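PDB 4RM7: acyl-CoA dehydrogenase from Slackia heliotrinireducens, which belongs to the acyl-CoA dehydrogenase family and forms an assembly of four chains, each joining a beta-stranded middle domain to helical N- and C-terminal domains. Local coordinates for residues Q98-F103 / F187-R192; M158-G163 / P167-S172; N92-L97 / T114-T119. All blocks are in the same frame, centred on the assembly; numbering follows the deposited sequence. Where two conformers were deposited one is given.

Contact 1: Q98-F103 / F187-R192; sequences QILEAF and FWMVPR
F187 on strand 184-191 turns the edge of its ring onto the face of F103, the last residue of helix 90-103. The ring centroids are 4.8 Å apart and the planes meet at 58°, an edge-to-face pair that is tilted rather than perpendicular. F187 CE2 stands 3.7 Å above the plane of the F103 ring, over its centre, and the neighbouring CD2 of F187 approaches F103 CG, also at 3.7 Å. F103 CG lies anti to its carbonyl carbon (chi1 -77°), which presents the ring face to the strand. Two residues along the strand from F187, the selenomethionine M189 makes the second touch: its chain bends at both chi2 and chi3 and brings CE to within 3.8 Å of L100 CD1. The two side chains cross at about a right angle. L170 on the adjacent strand 168-175 packs against L100, F187 and M189, while L241 of helix 234-270 lies against F103. Apolar contacts alone thus join the two segments, and they seat the C-terminal end of an N-terminal-domain helix on the beta sheet of the middle domain, a helix-on-sheet interface of the acyl-CoA dehydrogenase fold.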
# COMPACT_ATOMS: atom_id res chain seq x y z
N GLN A 98 -0.87 37.96 3.22
CA GLN A 98 -1.75 37.96 2.07
C GLN A 98 -3.21 38.10 2.49
O GLN A 98 -3.94 38.93 1.94
CB GLN A 98 -1.55 36.68 1.27
CG GLN A 98 -2.19 36.70 -0.08
CD GLN A 98 -1.67 35.59 -0.96
OE1 GLN A 98 -0.59 35.05 -0.71
NE2 GLN A 98 -2.44 35.23 -1.97
N ILE A 99 -3.62 37.30 3.48
CA ILE A 99 -4.97 37.34 4.03
C ILE A 99 -5.32 38.70 4.64
O ILE A 99 -6.42 39.21 4.44
CB ILE A 99 -5.15 36.25 5.08
CG1 ILE A 99 -5.27 34.89 4.41
CG2 ILE A 99 -6.37 36.50 5.93
CD1 ILE A 99 -5.32 33.76 5.39
N LEU A 100 -4.38 39.29 5.36
CA LEU A 100 -4.60 40.63 5.90
C LEU A 100 -4.85 41.65 4.78
O LEU A 100 -5.80 42.43 4.87
CB LEU A 100 -3.42 41.10 6.75
CG LEU A 100 -3.70 42.50 7.30
CD1 LEU A 100 -4.88 42.42 8.22
CD2 LEU A 100 -2.51 43.12 8.00
N GLU A 101 -4.01 41.64 3.75
CA GLU A 101 -4.15 42.58 2.64
C GLU A 101 -5.51 42.45 1.97
O GLU A 101 -6.15 43.46 1.65
CB GLU A 101 -3.05 42.38 1.60
CG GLU A 101 -1.68 42.90 2.02
CD GLU A 101 -0.59 42.63 0.98
OE1 GLU A 101 -0.79 41.79 0.08
OE2 GLU A 101 0.48 43.25 1.08
N ALA A 102 -5.94 41.22 1.77
CA ALA A 102 -7.20 40.93 1.09
C ALA A 102 -8.41 41.52 1.80
O ALA A 102 -9.32 42.03 1.15
CB ALA A 102 -7.38 39.42 0.92
N PHE A 103 -8.42 41.49 3.14
CA PHE A 103 -9.65 41.83 3.87
C PHE A 103 -9.64 43.20 4.53
O PHE A 103 -10.67 43.65 5.05
CB PHE A 103 -9.94 40.77 4.92
CG PHE A 103 -10.51 39.52 4.36
CD1 PHE A 103 -11.88 39.40 4.17
CD2 PHE A 103 -9.70 38.47 3.99
CE1 PHE A 103 -12.43 38.24 3.64
CE2 PHE A 103 -10.24 37.32 3.46
CZ PHE A 103 -11.60 37.21 3.29
N PHE A 187 -14.20 40.01 9.69
CA PHE A 187 -12.89 39.87 10.32
C PHE A 187 -12.69 41.00 11.33
O PHE A 187 -13.09 42.13 11.08
CB PHE A 187 -11.76 39.89 9.29
CG PHE A 187 -11.27 38.52 8.88
CD1 PHE A 187 -10.54 37.74 9.77
CD2 PHE A 187 -11.50 38.03 7.60
CE1 PHE A 187 -10.07 36.48 9.40
CE2 PHE A 187 -11.03 36.78 7.22
CZ PHE A 187 -10.31 36.01 8.12
N TRP A 188 -12.07 40.67 12.46
CA TRP A 188 -11.83 41.63 13.52
C TRP A 188 -10.39 41.55 14.03
O TRP A 188 -9.93 40.48 14.43
CB TRP A 188 -12.78 41.38 14.68
CG TRP A 188 -14.22 41.44 14.33
CD1 TRP A 188 -14.96 40.48 13.71
CD2 TRP A 188 -15.12 42.52 14.63
NE1 TRP A 188 -16.27 40.91 13.58
CE2 TRP A 188 -16.39 42.15 14.14
CE3 TRP A 188 -14.97 43.76 15.25
CZ2 TRP A 188 -17.49 42.98 14.25
CZ3 TRP A 188 -16.07 44.58 15.37
CH2 TRP A 188 -17.31 44.19 14.87
N MSE A 189 -9.69 42.68 14.05
CA MSE A 189 -8.34 42.72 14.60
C MSE A 189 -8.40 43.05 16.10
O MSE A 189 -8.43 44.22 16.49
CB MSE A 189 -7.48 43.74 13.85
CG MSE A 189 -6.02 43.78 14.28
SE MSE A 189 -5.07 42.12 13.92
CE MSE A 189 -4.97 42.18 11.99
N VAL A 190 -8.41 42.02 16.93
CA VAL A 190 -8.64 42.20 18.36
C VAL A 190 -7.36 42.23 19.16
O VAL A 190 -6.58 41.28 19.11
CB VAL A 190 -9.55 41.09 18.91
CG1 VAL A 190 -9.84 41.30 20.39
CG2 VAL A 190 -10.83 41.02 18.10
N PRO A 191 -7.12 43.32 19.91
CA PRO A 191 -5.98 43.41 20.83
C PRO A 191 -6.03 42.29 21.86
O PRO A 191 -7.10 42.02 22.41
CB PRO A 191 -6.18 44.77 21.51
CG PRO A 191 -7.08 45.54 20.60
CD PRO A 191 -7.96 44.53 19.92
N ARG A 192 -4.89 41.66 22.13
CA ARG A 192 -4.82 40.53 23.04
C ARG A 192 -5.11 40.98 24.47
O ARG A 192 -5.38 40.17 25.36
CB ARG A 192 -3.45 39.85 22.93
CG ARG A 192 -3.20 38.68 23.87
CD ARG A 192 -3.81 37.36 23.38
NE ARG A 192 -3.21 36.20 24.05
CZ ARG A 192 -3.44 35.86 25.32
NH1 ARG A 192 -2.84 34.80 25.84
NH2 ARG A 192 -4.26 36.58 26.08

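Contact 2: M158-G163 / P167-S172; sequences MFVNNG and PALLVS
A type II beta turn from V160 to G163, at the C-terminal part of strand 151-161 of the middle domain, brings the chain back over the beginning of strand 168-175, where V160 and G163 both meet L169. The turn is closed by its own backbone bond, G163 N to V160 O at 2.8 Å, and N162 takes the left-handed conformation expected at its third position (phi 53°). Across the contact, V160 CG1 approaches L169 CD2 at 4.2 Å, methyl to methyl, with the two side chains crossing at about a right angle. V160 CG1 points this way because it lies anti to the backbone N (chi1 179°). The same L169 CD2 lies 4.4 Å from G163 O, so one methyl group faces both ends of the turn. The closest pair of CA atoms, G163 CA and L169 CA, is 7.4 Å apart, so the side chain of L169 has to bridge the distance. The two strands do not pair with each other: in the middle-domain sheet, strand 143-146 runs antiparallel to 151-161 and parallel to 168-175. V160 is instead bonded through its backbone to A213, and A168 to A125. Apolar neighbours pack around the pair: F217 of strand 212-221 and A125 against L169, A127 against V160. G163 O also receives a weak hydrogen bond from R192 NE, just past strand 184-191. Just before the turn the chain bends sharply at F159, which packs on G343 of the second subunit.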
# COMPACT_ATOMS: atom_id res chain seq x y z
N MSE A 158 -9.25 27.53 17.22
CA MSE A 158 -8.40 26.37 17.41
C MSE A 158 -7.17 26.49 16.53
O MSE A 158 -7.21 27.15 15.49
CB MSE A 158 -9.19 25.11 17.07
CG MSE A 158 -8.67 23.83 17.68
SE MSE A 158 -10.15 22.74 18.31
CE MSE A 158 -10.83 23.98 19.65
N PHE A 159 -6.08 25.86 16.94
CA PHE A 159 -4.86 25.82 16.14
C PHE A 159 -4.40 27.23 15.73
O PHE A 159 -4.08 27.48 14.58
CB PHE A 159 -5.07 24.95 14.89
CG PHE A 159 -5.70 23.60 15.18
CD1 PHE A 159 -5.11 22.72 16.08
CD2 PHE A 159 -6.87 23.21 14.55
CE1 PHE A 159 -5.69 21.47 16.35
CE2 PHE A 159 -7.46 21.96 14.81
CZ PHE A 159 -6.86 21.09 15.71
N VAL A 160 -4.38 28.15 16.69
CA VAL A 160 -3.98 29.52 16.42
C VAL A 160 -2.48 29.66 16.54
O VAL A 160 -1.96 29.70 17.66
CB VAL A 160 -4.66 30.51 17.39
CG1 VAL A 160 -4.22 31.94 17.10
CG2 VAL A 160 -6.19 30.38 17.32
N ASN A 161 -1.79 29.72 15.41
CA ASN A 161 -0.34 29.87 15.44
C ASN A 161 0.05 31.09 16.24
O ASN A 161 -0.44 32.19 15.99
CB ASN A 161 0.27 29.99 14.04
CG ASN A 161 1.70 30.52 14.08
OD1 ASN A 161 1.94 31.70 13.83
ND2 ASN A 161 2.64 29.66 14.44
N ASN A 162 0.94 30.86 17.20
CA ASN A 162 1.38 31.90 18.15
C ASN A 162 0.23 32.60 18.86
O ASN A 162 0.34 33.76 19.27
CB ASN A 162 2.27 32.93 17.46
CG ASN A 162 3.09 33.75 18.48
OD1 ASN A 162 3.43 33.27 19.57
ND2 ASN A 162 3.37 35.01 18.13
N GLY A 163 -0.87 31.87 19.06
CA GLY A 163 -2.03 32.43 19.73
C GLY A 163 -1.74 32.90 21.13
O GLY A 163 -2.31 33.87 21.60
N PRO A 167 0.44 39.79 19.97
CA PRO A 167 -0.11 41.06 20.44
C PRO A 167 -1.57 41.26 20.04
O PRO A 167 -2.31 41.95 20.72
CB PRO A 167 0.77 42.10 19.75
CG PRO A 167 2.05 41.41 19.53
CD PRO A 167 1.71 39.98 19.24
N ALA A 168 -1.98 40.66 18.94
CA ALA A 168 -3.33 40.85 18.44
C ALA A 168 -3.82 39.62 17.69
O ALA A 168 -3.03 38.84 17.14
CB ALA A 168 -3.38 42.07 17.56
N LEU A 169 -5.13 39.45 17.66
CA LEU A 169 -5.74 38.29 17.03
C LEU A 169 -6.65 38.72 15.89
O LEU A 169 -7.62 39.45 16.09
CB LEU A 169 -6.52 37.50 18.07
CG LEU A 169 -5.62 36.93 19.16
CD1 LEU A 169 -6.44 36.44 20.34
CD2 LEU A 169 -4.82 35.79 18.58
N LEU A 170 -6.33 38.27 14.68
CA LEU A 170 -7.18 38.52 13.54
C LEU A 170 -8.24 37.42 13.48
O LEU A 170 -7.96 36.28 13.09
CB LEU A 170 -6.37 38.59 12.25
CG LEU A 170 -7.19 38.87 10.98
CD1 LEU A 170 -8.11 40.07 11.17
CD2 LEU A 170 -6.29 39.08 9.78
N VAL A 171 -9.46 37.77 13.86
CA VAL A 171 -10.50 36.79 14.14
C VAL A 171 -11.64 36.82 13.15
O VAL A 171 -12.19 37.88 12.86
CB VAL A 171 -11.09 36.99 15.55
CG1 VAL A 171 -11.96 35.82 15.91
CG2 VAL A 171 -9.98 37.13 16.56
N SER A 172 -11.98 35.65 12.63
CA SER A 172 -13.11 35.47 11.74
C SER A 172 -14.36 35.22 12.58
O SER A 172 -14.32 34.41 13.50
CB SER A 172 -12.85 34.32 10.79
OG SER A 172 -12.91 33.10 11.50

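Contact 3: N92-L97 / T114-T119; sequences NDLLQL and TEYQDT
The side chain of Y116 reaches from helix 106-119 toward helix 90-103 and meets D93, L94 and L97, residues spaced along one flank of that helix. With CG anti to the backbone N (chi1 180°), the ring extends away from its own helix. L97 CD2 comes obliquely to one side of the ring and sits 3.9 Å from both Y116 CD2 and Y116 CE2. Across the ring from CD2, Y116 CE1 is 4.1 Å from D93 CB, which also approaches obliquely, and the D93 carboxylate is turned 72° from the ring plane. At the far end, Y116 OH touches L94 CD2 at 3.9 Å. The two helices form an antiparallel hairpin in the N-terminal domain; the axes of segments 92-97 and 114-119 run 155° apart and come no closer than 12.4 Å, and Y116 bridges much of the separation, met by D93, L94 and L97. A water at the ring edge, in its plane, joins the polar ends: it donates to D93 OD2 and also bonds Y116 OH. F49 and V50 of helix 43-50 and L122 pack on Y116 as well. Near the C-terminal end of helix 106-119, E115 O is gripped twice by T119: its backbone N and its OG1, the latter at 2.9 Å, reach the oxygen from opposite faces of the carbonyl plane.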
# COMPACT_ATOMS: atom_id res chain seq x y z
N ASN A 92 3.89 30.58 7.07
CA ASN A 92 2.74 31.07 7.83
C ASN A 92 2.66 32.60 7.82
O ASN A 92 1.57 33.16 7.76
CB ASN A 92 2.77 30.54 9.27
CG ASN A 92 1.58 31.03 10.10
OD1 ASN A 92 1.73 31.89 10.96
ND2 ASN A 92 0.40 30.49 9.83
N ASP A 93 3.80 33.28 7.85
CA ASP A 93 3.79 34.75 7.68
C ASP A 93 3.30 35.17 6.30
O ASP A 93 2.50 36.11 6.18
CB ASP A 93 5.17 35.35 7.90
CG ASP A 93 5.68 35.13 9.30
OD1 ASP A 93 4.87 34.94 10.23
OD2 ASP A 93 6.92 35.14 9.46
N LEU A 94 3.76 34.50 5.25
CA LEU A 94 3.38 34.89 3.89
C LEU A 94 1.88 34.81 3.71
O LEU A 94 1.28 35.67 3.09
CB LEU A 94 4.08 34.02 2.84
CG LEU A 94 5.60 34.14 2.77
CD1 LEU A 94 6.14 33.42 1.55
CD2 LEU A 94 6.04 35.59 2.80
N LEU A 95 1.26 33.78 4.27
CA LEU A 95 -0.17 33.60 4.10
C LEU A 95 -0.94 34.64 4.92
O LEU A 95 -1.96 35.17 4.47
CB LEU A 95 -0.58 32.19 4.50
CG LEU A 95 -2.08 31.92 4.42
CD1 LEU A 95 -2.55 31.88 2.97
CD2 LEU A 95 -2.45 30.65 5.15
N GLN A 96 -0.45 34.92 6.12
CA GLN A 96 -1.11 35.83 7.03
C GLN A 96 -1.06 37.24 6.49
O GLN A 96 -1.98 38.03 6.69
CB GLN A 96 -0.45 35.80 8.41
CG GLN A 96 -0.93 34.67 9.29
CD GLN A 96 -0.48 34.85 10.72
OE1 GLN A 96 -0.95 34.16 11.63
NE2 GLN A 96 0.44 35.80 10.94
N LEU A 97 0.03 37.53 5.79
CA LEU A 97 0.22 38.81 5.16
C LEU A 97 -0.78 38.98 4.05
O LEU A 97 -1.46 40.00 3.94
CB LEU A 97 1.63 38.92 4.60
CG LEU A 97 1.97 40.33 4.12
CD1 LEU A 97 1.68 41.33 5.24
CD2 LEU A 97 3.42 40.42 3.67
N THR A 114 4.56 47.42 7.35
CA THR A 114 5.76 48.17 7.69
C THR A 114 6.54 47.48 8.80
O THR A 114 7.76 47.37 8.74
CB THR A 114 5.42 49.60 8.08
OG1 THR A 114 5.11 50.34 6.90
CG2 THR A 114 6.59 50.26 8.80
N GLU A 115 5.82 47.00 9.80
CA GLU A 115 6.47 46.32 10.90
C GLU A 115 7.16 45.04 10.39
O GLU A 115 8.28 44.71 10.81
CB GLU A 115 5.46 45.98 11.99
CG GLU A 115 6.08 45.19 13.11
CD GLU A 115 5.08 44.79 14.17
OE1 GLU A 115 5.19 43.64 14.65
OE2 GLU A 115 4.21 45.62 14.52
N TYR A 116 6.50 44.34 9.48
CA TYR A 116 7.04 43.11 8.93
C TYR A 116 8.31 43.36 8.13
O TYR A 116 9.27 42.60 8.21
CB TYR A 116 5.98 42.41 8.07
CG TYR A 116 6.44 41.11 7.44
CD1 TYR A 116 6.89 40.06 8.23
CD2 TYR A 116 6.42 40.94 6.06
CE1 TYR A 116 7.31 38.87 7.66
CE2 TYR A 116 6.83 39.75 5.47
CZ TYR A 116 7.27 38.72 6.28
OH TYR A 116 7.68 37.55 5.70
N GLN A 117 8.32 44.44 7.35
CA GLN A 117 9.49 44.78 6.54
C GLN A 117 10.64 45.29 7.39
O GLN A 117 11.81 45.09 7.05
CB GLN A 117 9.11 45.79 5.47
CG GLN A 117 8.14 45.18 4.45
CD GLN A 117 7.60 46.17 3.44
OE1 GLN A 117 7.29 45.80 2.31
NE2 GLN A 117 7.48 47.43 3.84
N ASP A 118 10.31 45.91 8.51
CA ASP A 118 11.34 46.47 9.38
C ASP A 118 11.87 45.45 10.39
O ASP A 118 12.97 45.62 10.91
CB ASP A 118 10.81 47.71 10.11
CG ASP A 118 10.44 48.84 9.16
OD1 ASP A 118 10.87 48.82 7.98
OD2 ASP A 118 9.72 49.77 9.60
N THR A 119 11.11 44.41 10.69
CA THR A 119 11.56 43.45 11.70
C THR A 119 11.52 41.99 11.27
O THR A 119 12.20 41.16 11.87
CB THR A 119 10.73 43.57 12.99
OG1 THR A 119 9.44 42.99 12.77
CG2 THR A 119 10.58 45.03 13.39
O HOH W 1 8.25 35.77 7.31

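In the fold
Along the chain, contact 3 closes first, within the N-terminal domain. Contact 1 shares helix 90-103 with it, taking the later turns, and the two alternate in sequence with centres about 12 Å apart. Contact 2 lies wholly between the segments of contact 1; its centre is about 10 Å from that of contact 1 and about 15 Å from that of contact 3. Contacts 1 and 2 use neighbouring strands of one sheet, 184-191 and 168-175, where W188 O and V190 O probably bond V171 N and L169 N. Helix 90-103 thus faces helix 106-119 through contact 3 and the middle-domain sheet through contact 1, so it links the two domains.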